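Local coordinates for Non-catalytic protein 1 (Piromyces equi, PDB 1WCU) that probably binds plant cell-wall polysaccharides as a non-catalytic, family 29 carbohydrate-binding module, at residues 34-48 against 118-132. Sequence-based numbering, arbitrary orientation. Where two conformers were deposited one is given.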
ATOM      1  N   ASN A  34      11.071  12.012   5.383  1.00 10.61           N
ATOM      2  CA  ASN A  34       9.899  11.799   6.237  1.00 10.20           C
ATOM      3  C   ASN A  34       8.792  11.008   5.561  1.00  9.88           C
ATOM      4  O   ASN A  34       7.608  11.300   5.716  1.00 10.03           O
ATOM      5  CB  ASN A  34       9.389  13.133   6.783  1.00 10.11           C
ATOM      6  CG  ASN A  34       8.536  12.967   8.028  1.00  9.14           C
ATOM      7  OD1 ASN A  34       8.755  12.045   8.822  1.00 10.05           O
ATOM      8  ND2 ASN A  34       7.569  13.847   8.205  1.00 10.22           N
ATOM      9  N   SER A  35       9.206   9.986   4.818  1.00  9.42           N
ATOM     10  CA  SER A  35       8.314   9.087   4.112  1.00  9.49           C
ATOM     11  C   SER A  35       8.876   7.674   4.113  1.00  9.14           C
ATOM     12  O   SER A  35      10.031   7.447   4.464  1.00  8.76           O
ATOM     13  CB  SER A  35       8.088   9.480   2.652  1.00 10.96           C
ATOM     14  OG  SER A  35       8.944  10.483   2.175  0.50 15.10           O
ATOM     15  N   LEU A  36       8.020   6.732   3.711  1.00  8.38           N
ATOM     16  CA  LEU A  36       8.380   5.342   3.478  1.00  8.54           C
ATOM     17  C   LEU A  36       8.705   5.273   2.006  1.00  8.33           C
ATOM     18  O   LEU A  36       7.905   5.686   1.175  1.00  8.77           O
ATOM     19  CB  LEU A  36       7.193   4.434   3.851  1.00  9.12           C
ATOM     20  CG  LEU A  36       7.346   2.921   3.735  1.00 10.49           C
ATOM     21  CD1 LEU A  36       6.286   2.247   4.603  1.00 12.96           C
ATOM     22  CD2 LEU A  36       7.213   2.427   2.303  1.00 13.22           C
ATOM     23  N   VAL A  37       9.877   4.765   1.677  1.00  8.09           N
ATOM     24  CA  VAL A  37      10.373   4.804   0.301  1.00  8.08           C
ATOM     25  C   VAL A  37      10.544   3.396  -0.258  1.00  8.03           C
ATOM     26  O   VAL A  37      11.263   2.571   0.322  1.00  8.59           O
ATOM     27  CB  VAL A  37      11.719   5.512   0.237  1.00  8.75           C
ATOM     28  CG1 VAL A  37      12.129   5.726  -1.211  1.00  9.99           C
ATOM     29  CG2 VAL A  37      11.651   6.849   0.955  1.00 11.00           C
ATOM     30  N   LEU A  38       9.900   3.144  -1.397  1.00  7.32           N
ATOM     31  CA  LEU A  38      10.172   1.964  -2.231  1.00  7.54           C
ATOM     32  C   LEU A  38      11.140   2.366  -3.318  1.00  7.18           C
ATOM     33  O   LEU A  38      10.848   3.283  -4.091  1.00  7.14           O
ATOM     34  CB  LEU A  38       8.881   1.473  -2.897  1.00  7.72           C
ATOM     35  CG  LEU A  38       8.980   0.549  -4.128  1.00  7.30           C
ATOM     36  CD1 LEU A  38       9.745  -0.723  -3.791  1.00  8.38           C
ATOM     37  CD2 LEU A  38       7.606   0.247  -4.706  1.00  7.46           C
ATOM     38  N   THR A  39      12.273   1.674  -3.396  1.00  7.77           N
ATOM     39  CA  THR A  39      13.152   1.778  -4.556  1.00  8.34           C
ATOM     40  C   THR A  39      13.334   0.368  -5.111  1.00  7.95           C
ATOM     41  O   THR A  39      13.938  -0.488  -4.456  1.00  8.56           O
ATOM     42  CB  THR A  39      14.526   2.368  -4.183  1.00  8.73           C
ATOM     43  OG1 THR A  39      14.358   3.614  -3.481  1.00  9.72           O
ATOM     44  CG2 THR A  39      15.383   2.583  -5.416  1.00  9.63           C
ATOM     45  N   ALA A  40      12.749   0.096  -6.273  1.00  7.98           N
ATOM     46  CA  ALA A  40      12.916  -1.218  -6.909  1.00  8.45           C
ATOM     47  C   ALA A  40      14.371  -1.376  -7.319  1.00  8.23           C
ATOM     48  O   ALA A  40      15.007  -0.404  -7.722  1.00  8.69           O
ATOM     49  CB  ALA A  40      12.010  -1.354  -8.107  1.00  9.04           C
ATOM     50  N   ASP A  41      14.898  -2.590  -7.225  1.00  7.96           N
ATOM     51  CA  ASP A  41      16.286  -2.852  -7.606  1.00  8.99           C
ATOM     52  C   ASP A  41      16.448  -2.556  -9.104  1.00  9.35           C
ATOM     53  O   ASP A  41      15.472  -2.583  -9.864  1.00  8.57           O
ATOM     54  CB  ASP A  41      16.654  -4.300  -7.349  1.00  9.18           C
ATOM     55  CG  ASP A  41      16.668  -4.674  -5.892  1.00 10.60           C
ATOM     56  OD1 ASP A  41      16.780  -3.788  -5.027  1.00 11.79           O
ATOM     57  OD2 ASP A  41      16.584  -5.888  -5.616  1.00 12.49           O
ATOM     58  N   PRO A  42      17.676  -2.247  -9.544  1.00  9.77           N
ATOM     59  CA  PRO A  42      17.863  -1.897 -10.943  1.00 10.28           C
ATOM     60  C   PRO A  42      17.245  -2.893 -11.928  1.00 10.35           C
ATOM     61  O   PRO A  42      17.462  -4.100 -11.834  1.00 10.89           O
ATOM     62  CB  PRO A  42      19.384  -1.848 -11.073  1.00 10.65           C
ATOM     63  CG  PRO A  42      19.851  -1.463  -9.710  1.00 11.12           C
ATOM     64  CD  PRO A  42      18.927  -2.150  -8.774  1.00 10.40           C
ATOM     65  N   ASP A  43      16.454  -2.352 -12.856  1.00 10.71           N
ATOM     66  CA  ASP A  43      15.772  -3.096 -13.927  1.00 10.81           C
ATOM     67  C   ASP A  43      14.723  -4.102 -13.455  1.00  9.98           C
ATOM     68  O   ASP A  43      14.245  -4.905 -14.251  1.00 10.09           O
ATOM     69  CB  ASP A  43      16.772  -3.745 -14.891  1.00 12.04           C
ATOM     70  CG  ASP A  43      17.745  -2.738 -15.468  1.00 15.69           C
ATOM     71  OD1 ASP A  43      17.298  -1.756 -16.081  1.00 20.13           O
ATOM     72  OD2 ASP A  43      18.954  -2.933 -15.280  1.00 23.63           O
ATOM     73  N   GLU A  44      14.309  -4.024 -12.186  1.00  9.22           N
ATOM     74  CA  GLU A  44      13.321  -4.968 -11.652  1.00  9.15           C
ATOM     75  C   GLU A  44      11.955  -4.357 -11.382  1.00  8.34           C
ATOM     76  O   GLU A  44      11.827  -3.181 -11.028  1.00  8.22           O
ATOM     77  CB  GLU A  44      13.803  -5.579 -10.334  1.00  9.10           C
ATOM     78  CG  GLU A  44      15.161  -6.288 -10.353  1.00 10.23           C
ATOM     79  CD  GLU A  44      15.163  -7.642 -11.043  1.00 13.64           C
ATOM     80  OE1 GLU A  44      14.093  -8.218 -11.252  1.00 13.03           O
ATOM     81  OE2 GLU A  44      16.279  -8.116 -11.380  1.00 17.07           O
ATOM     82  N   TYR A  45      10.926  -5.186 -11.540  1.00  7.90           N
ATOM     83  CA  TYR A  45       9.531  -4.874 -11.217  1.00  8.19           C
ATOM     84  C   TYR A  45       9.391  -5.118  -9.725  1.00  8.31           C
ATOM     85  O   TYR A  45       8.782  -6.087  -9.288  1.00  8.61           O
ATOM     86  CB  TYR A  45       8.637  -5.799 -12.032  1.00  8.58           C
ATOM     87  CG  TYR A  45       7.144  -5.613 -11.996  1.00  7.99           C
ATOM     88  CD1 TYR A  45       6.556  -4.373 -11.873  1.00  7.75           C
ATOM     89  CD2 TYR A  45       6.311  -6.713 -12.169  1.00  9.03           C
ATOM     90  CE1 TYR A  45       5.174  -4.221 -11.905  1.00  8.33           C
ATOM     91  CE2 TYR A  45       4.928  -6.574 -12.217  1.00  9.33           C
ATOM     92  CZ  TYR A  45       4.368  -5.327 -12.085  1.00  9.46           C
ATOM     93  OH  TYR A  45       2.996  -5.168 -12.139  1.00 10.46           O
ATOM     94  N   GLY A  46       9.991  -4.231  -8.940  1.00  7.18           N
ATOM     95  CA  GLY A  46      10.115  -4.432  -7.507  1.00  7.48           C
ATOM     96  C   GLY A  46       8.948  -3.874  -6.734  1.00  7.24           C
ATOM     97  O   GLY A  46       8.289  -2.943  -7.195  1.00  7.74           O
ATOM     98  N   ALA A  47       8.743  -4.417  -5.543  1.00  6.77           N
ATOM     99  CA  ALA A  47       7.572  -4.114  -4.722  1.00  7.07           C
ATOM    100  C   ALA A  47       7.886  -4.055  -3.247  1.00  7.05           C
ATOM    101  O   ALA A  47       8.758  -4.774  -2.758  1.00  7.01           O
ATOM    102  CB  ALA A  47       6.528  -5.170  -4.904  1.00  8.29           C
ATOM    103  N   ILE A  48       7.105  -3.251  -2.528  1.00  6.75           N
ATOM    104  CA  ILE A  48       6.869  -3.522  -1.110  1.00  7.11           C
ATOM    105  C   ILE A  48       5.557  -4.295  -0.992  1.00  6.91           C
ATOM    106  O   ILE A  48       4.681  -4.194  -1.860  1.00  7.06           O
ATOM    107  CB  ILE A  48       6.843  -2.261  -0.234  1.00  7.47           C
ATOM    108  CG1 ILE A  48       5.790  -1.263  -0.725  1.00  7.81           C
ATOM    109  CG2 ILE A  48       8.223  -1.678  -0.111  1.00  8.93           C
ATOM    110  CD1 ILE A  48       5.516  -0.168   0.270  1.00  8.69           C
ATOM    111  N   ILE A 118       0.338  -4.282  -1.645  1.00  6.05           N
ATOM    112  CA  ILE A 118       1.493  -4.197  -2.544  1.00  6.47           C
ATOM    113  C   ILE A 118       1.550  -2.849  -3.244  1.00  7.06           C
ATOM    114  O   ILE A 118       0.535  -2.358  -3.723  1.00  7.00           O
ATOM    115  CB  ILE A 118       1.380  -5.283  -3.642  1.00  6.64           C
ATOM    116  CG1 ILE A 118       1.584  -6.687  -3.059  1.00  7.45           C
ATOM    117  CG2 ILE A 118       2.379  -5.042  -4.771  1.00  7.03           C
ATOM    118  CD1 ILE A 118       1.035  -7.787  -3.967  1.00  7.06           C
ATOM    119  N   VAL A 119       2.734  -2.248  -3.286  1.00  7.08           N
ATOM    120  CA  VAL A 119       3.002  -1.071  -4.136  1.00  7.12           C
ATOM    121  C   VAL A 119       4.181  -1.482  -5.001  1.00  6.97           C
ATOM    122  O   VAL A 119       5.172  -1.976  -4.475  1.00  6.73           O
ATOM    123  CB  VAL A 119       3.329   0.202  -3.336  1.00  7.27           C
ATOM    124  CG1 VAL A 119       3.526   1.405  -4.257  1.00  7.56           C
ATOM    125  CG2 VAL A 119       2.197   0.504  -2.355  1.00  7.73           C
ATOM    126  N   GLN A 120       4.075  -1.288  -6.314  1.00  7.46           N
ATOM    127  CA  GLN A 120       5.028  -1.858  -7.259  1.00  8.32           C
ATOM    128  C   GLN A 120       5.380  -0.865  -8.372  1.00  8.16           C
ATOM    129  O   GLN A 120       4.502  -0.153  -8.874  1.00  8.06           O
ATOM    130  CB  GLN A 120       4.431  -3.164  -7.832  1.00  9.50           C
ATOM    131  CG  GLN A 120       5.395  -4.084  -8.482  1.00 10.58           C
ATOM    132  CD  GLN A 120       4.917  -5.546  -8.543  1.00 10.00           C
ATOM    133  OE1 GLN A 120       3.734  -5.895  -8.316  1.00 12.38           O
ATOM    134  NE2 GLN A 120       5.844  -6.409  -8.853  1.00 10.85           N
ATOM    135  N   ASP A 121       6.658  -0.815  -8.733  1.00  8.12           N
ATOM    136  CA  ASP A 121       7.180   0.082  -9.783  1.00  8.41           C
ATOM    137  C   ASP A 121       7.027  -0.506 -11.177  1.00  9.23           C
ATOM    138  O   ASP A 121       7.834  -1.319 -11.590  1.00 10.41           O
ATOM    139  CB  ASP A 121       8.667   0.377  -9.513  1.00  8.70           C
ATOM    140  CG  ASP A 121       9.248   1.396 -10.459  1.00  9.92           C
ATOM    141  OD1 ASP A 121       8.485   2.068 -11.201  1.00 12.74           O
ATOM    142  OD2 ASP A 121      10.474   1.607 -10.376  1.00  9.89           O
ATOM    143  N   GLY A 122       6.024  -0.043 -11.916  1.00  9.39           N
ATOM    144  CA  GLY A 122       5.688  -0.648 -13.205  1.00  9.05           C
ATOM    145  C   GLY A 122       6.785  -0.553 -14.248  1.00  9.15           C
ATOM    146  O   GLY A 122       7.114  -1.559 -14.886  1.00  9.65           O
ATOM    147  N   PRO A 123       7.327   0.651 -14.456  1.00  8.92           N
ATOM    148  CA  PRO A 123       8.438   0.797 -15.390  1.00  9.03           C
ATOM    149  C   PRO A 123       9.789   0.199 -15.015  1.00  8.98           C
ATOM    150  O   PRO A 123      10.718   0.332 -15.818  1.00 10.35           O
ATOM    151  CB  PRO A 123       8.603   2.316 -15.519  1.00  9.33           C
ATOM    152  CG  PRO A 123       7.325   2.877 -15.067  1.00  9.86           C
ATOM    153  CD  PRO A 123       6.841   1.957 -13.990  1.00 10.21           C
ATOM    154  N   ALA A 124       9.936  -0.434 -13.849  1.00  9.25           N
ATOM    155  CA  ALA A 124      11.230  -0.970 -13.413  1.00  9.24           C
ATOM    156  C   ALA A 124      12.320   0.094 -13.544  1.00  9.71           C
ATOM    157  O   ALA A 124      13.334  -0.094 -14.206  1.00 10.29           O
ATOM    158  CB  ALA A 124      11.578  -2.221 -14.207  1.00  9.03           C
ATOM    159  N   SER A 125      12.098   1.205 -12.851  1.00  9.52           N
ATOM    160  CA  SER A 125      12.832   2.456 -13.050  1.00  9.43           C
ATOM    161  C   SER A 125      13.973   2.724 -12.078  1.00  9.73           C
ATOM    162  O   SER A 125      14.775   3.630 -12.316  1.00 10.33           O
ATOM    163  CB  SER A 125      11.860   3.632 -12.935  1.00 10.29           C
ATOM    164  OG  SER A 125      11.414   3.792 -11.601  1.00 10.17           O
ATOM    165  N   ASN A 126      13.991   2.020 -10.949  1.00  9.63           N
ATOM    166  CA  ASN A 126      14.970   2.277  -9.887  1.00  9.70           C
ATOM    167  C   ASN A 126      14.854   3.696  -9.322  1.00  9.98           C
ATOM    168  O   ASN A 126      15.805   4.185  -8.698  1.00 11.83           O
ATOM    169  CB  ASN A 126      16.410   1.998 -10.391  1.00 10.07           C
ATOM    170  CG  ASN A 126      17.450   1.913  -9.281  1.00 10.62           C
ATOM    171  OD1 ASN A 126      17.295   1.204  -8.266  1.00 13.12           O
ATOM    172  ND2 ASN A 126      18.546   2.629  -9.479  1.00 11.43           N
ATOM    173  N   ILE A 127      13.673   4.310  -9.475  1.00  9.20           N
ATOM    174  CA  ILE A 127      13.391   5.676  -8.984  1.00  9.35           C
ATOM    175  C   ILE A 127      12.604   5.579  -7.674  1.00  9.29           C
ATOM    176  O   ILE A 127      11.659   4.807  -7.595  1.00  9.30           O
ATOM    177  CB  ILE A 127      12.535   6.453 -10.006  1.00  9.15           C
ATOM    178  CG1 ILE A 127      13.384   6.770 -11.258  1.00  9.03           C
ATOM    179  CG2 ILE A 127      11.959   7.752  -9.416  1.00  9.83           C
ATOM    180  CD1 ILE A 127      12.607   7.378 -12.376  1.00 10.54           C
ATOM    181  N   PRO A 128      12.976   6.361  -6.655  1.00  8.90           N
ATOM    182  CA  PRO A 128      12.262   6.251  -5.384  1.00  8.49           C
ATOM    183  C   PRO A 128      10.788   6.662  -5.477  1.00  8.20           C
ATOM    184  O   PRO A 128      10.423   7.614  -6.184  1.00  8.33           O
ATOM    185  CB  PRO A 128      13.053   7.159  -4.443  1.00  8.74           C
ATOM    186  CG  PRO A 128      13.721   8.137  -5.348  1.00 10.19           C
ATOM    187  CD  PRO A 128      14.078   7.339  -6.581  1.00  9.44           C
ATOM    188  N   ILE A 129       9.956   5.906  -4.760  1.00  7.62           N
ATOM    189  CA  ILE A 129       8.527   6.144  -4.622  1.00  7.38           C
ATOM    190  C   ILE A 129       8.297   6.461  -3.150  1.00  7.38           C
ATOM    191  O   ILE A 129       8.464   5.578  -2.298  1.00  7.27           O
ATOM    192  CB  ILE A 129       7.721   4.901  -5.073  1.00  7.07           C
ATOM    193  CG1 ILE A 129       7.997   4.606  -6.556  1.00  7.68           C
ATOM    194  CG2 ILE A 129       6.227   5.112  -4.829  1.00  7.64           C
ATOM    195  CD1 ILE A 129       7.688   3.197  -6.948  1.00  8.02           C
ATOM    196  N   TYR A 130       7.970   7.718  -2.856  1.00  7.13           N
ATOM    197  CA  TYR A 130       7.795   8.201  -1.485  1.00  7.34           C
ATOM    198  C   TYR A 130       6.336   8.122  -1.070  1.00  7.71           C
ATOM    199  O   TYR A 130       5.441   8.548  -1.810  1.00  7.83           O
ATOM    200  CB  TYR A 130       8.267   9.668  -1.357  1.00  8.40           C
ATOM    201  CG  TYR A 130       9.713   9.897  -1.754  1.00  8.54           C
ATOM    202  CD1 TYR A 130      10.047  10.197  -3.060  1.00  7.52           C
ATOM    203  CD2 TYR A 130      10.736   9.830  -0.811  1.00  9.69           C
ATOM    204  CE1 TYR A 130      11.362  10.411  -3.438  1.00  9.84           C
ATOM    205  CE2 TYR A 130      12.066  10.031  -1.175  1.00 10.54           C
ATOM    206  CZ  TYR A 130      12.368  10.336  -2.487  1.00 10.44           C
ATOM    207  OH  TYR A 130      13.701  10.531  -2.859  1.00 12.85           O
ATOM    208  N   MET A 131       6.092   7.565   0.117  1.00  7.07           N
ATOM    209  CA  MET A 131       4.719   7.318   0.567  1.00  7.45           C
ATOM    210  C   MET A 131       4.500   7.832   1.986  1.00  7.43           C
ATOM    211  O   MET A 131       5.401   7.779   2.820  1.00  7.12           O
ATOM    212  CB  MET A 131       4.403   5.814   0.514  1.00  7.24           C
ATOM    213  CG  MET A 131       4.334   5.307  -0.909  1.00  8.05           C
ATOM    214  SD  MET A 131       4.371   3.522  -1.039  1.00  9.56           S
ATOM    215  CE  MET A 131       6.124   3.259  -1.107  1.00 12.55           C
ATOM    216  N   ARG A 132       3.275   8.284   2.254  1.00  7.12           N
ATOM    217  CA  ARG A 132       2.852   8.656   3.598  1.00  7.61           C
ATOM    218  C   ARG A 132       1.409   8.227   3.822  1.00  7.94           C
ATOM    219  O   ARG A 132       0.652   8.062   2.868  1.00  7.51           O
ATOM    220  CB  ARG A 132       2.941  10.178   3.813  1.00  7.90           C
ATOM    221  CG  ARG A 132       4.352  10.714   3.885  1.00  8.32           C
ATOM    222  CD  ARG A 132       4.368  12.242   3.946  1.00  9.66           C
ATOM    223  NE  ARG A 132       5.737  12.745   4.028  1.00  9.52           N
ATOM    224  CZ  ARG A 132       6.101  14.010   3.827  1.00 10.47           C
ATOM    225  NH1 ARG A 132       5.192  14.929   3.557  1.00 14.21           N
ATOM    226  NH2 ARG A 132       7.380  14.339   3.867  1.00 11.96           N
TER
HETATM  227  O   HOH W   1      11.552   2.026  -7.821  1.00 11.03           O
HETATM  228  O   HOH W   2      13.566  -0.860 -10.956  1.00  9.32           O
HETATM  229  O   HOH W   3      15.949   0.380 -13.298  1.00 12.59           O
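The amide of Gln-120 stacks on one face of the Tyr-45 ring, the two planes 15° apart. Its NE2 sits 3.3 Å above the ring and donates a bond, in the amide plane, to the backbone O of Tyr-45 (3.0 Å), which it meets from above the carbonyl plane. CG of Gln-120 is anti to the backbone N (chi1 -162°) and the chain runs on extended, laying CG over the ring as a CH-pi contact, while Asp-121 O lies at the ring edge. On the face between the sheets, Met-131 bends at chi3 (-88°), bringing CE 3.7 Å from both Leu-36 CD2 and Leu-38 CB and also against Ile-48 CD1. Leu-38 CD2 lies beside Ile-129 CD1 (3.7 Å) and faces Val-119 CG1 (4.3 Å) of the other sheet, joining both strand pairs in one apolar cluster. Beyond it, a water accepts from Ala-40 N and donates to Asp-121 OD2 and Ile-127 O; Ser-125 OG and N bind that same OD2. At the far end, Arg-132 NE bonds Asn-34 O (2.9 Å). Such facing antiparallel sheets characterise a beta-sandwich: 35-38 pairs with 129-137, 47-52 with 116-121, and the linking turns 41-44 and 121-124 pack together. Leu-66 and Val-68 of strand 62-70 extend the apolar layer; strand 74-79 flanks 116-121.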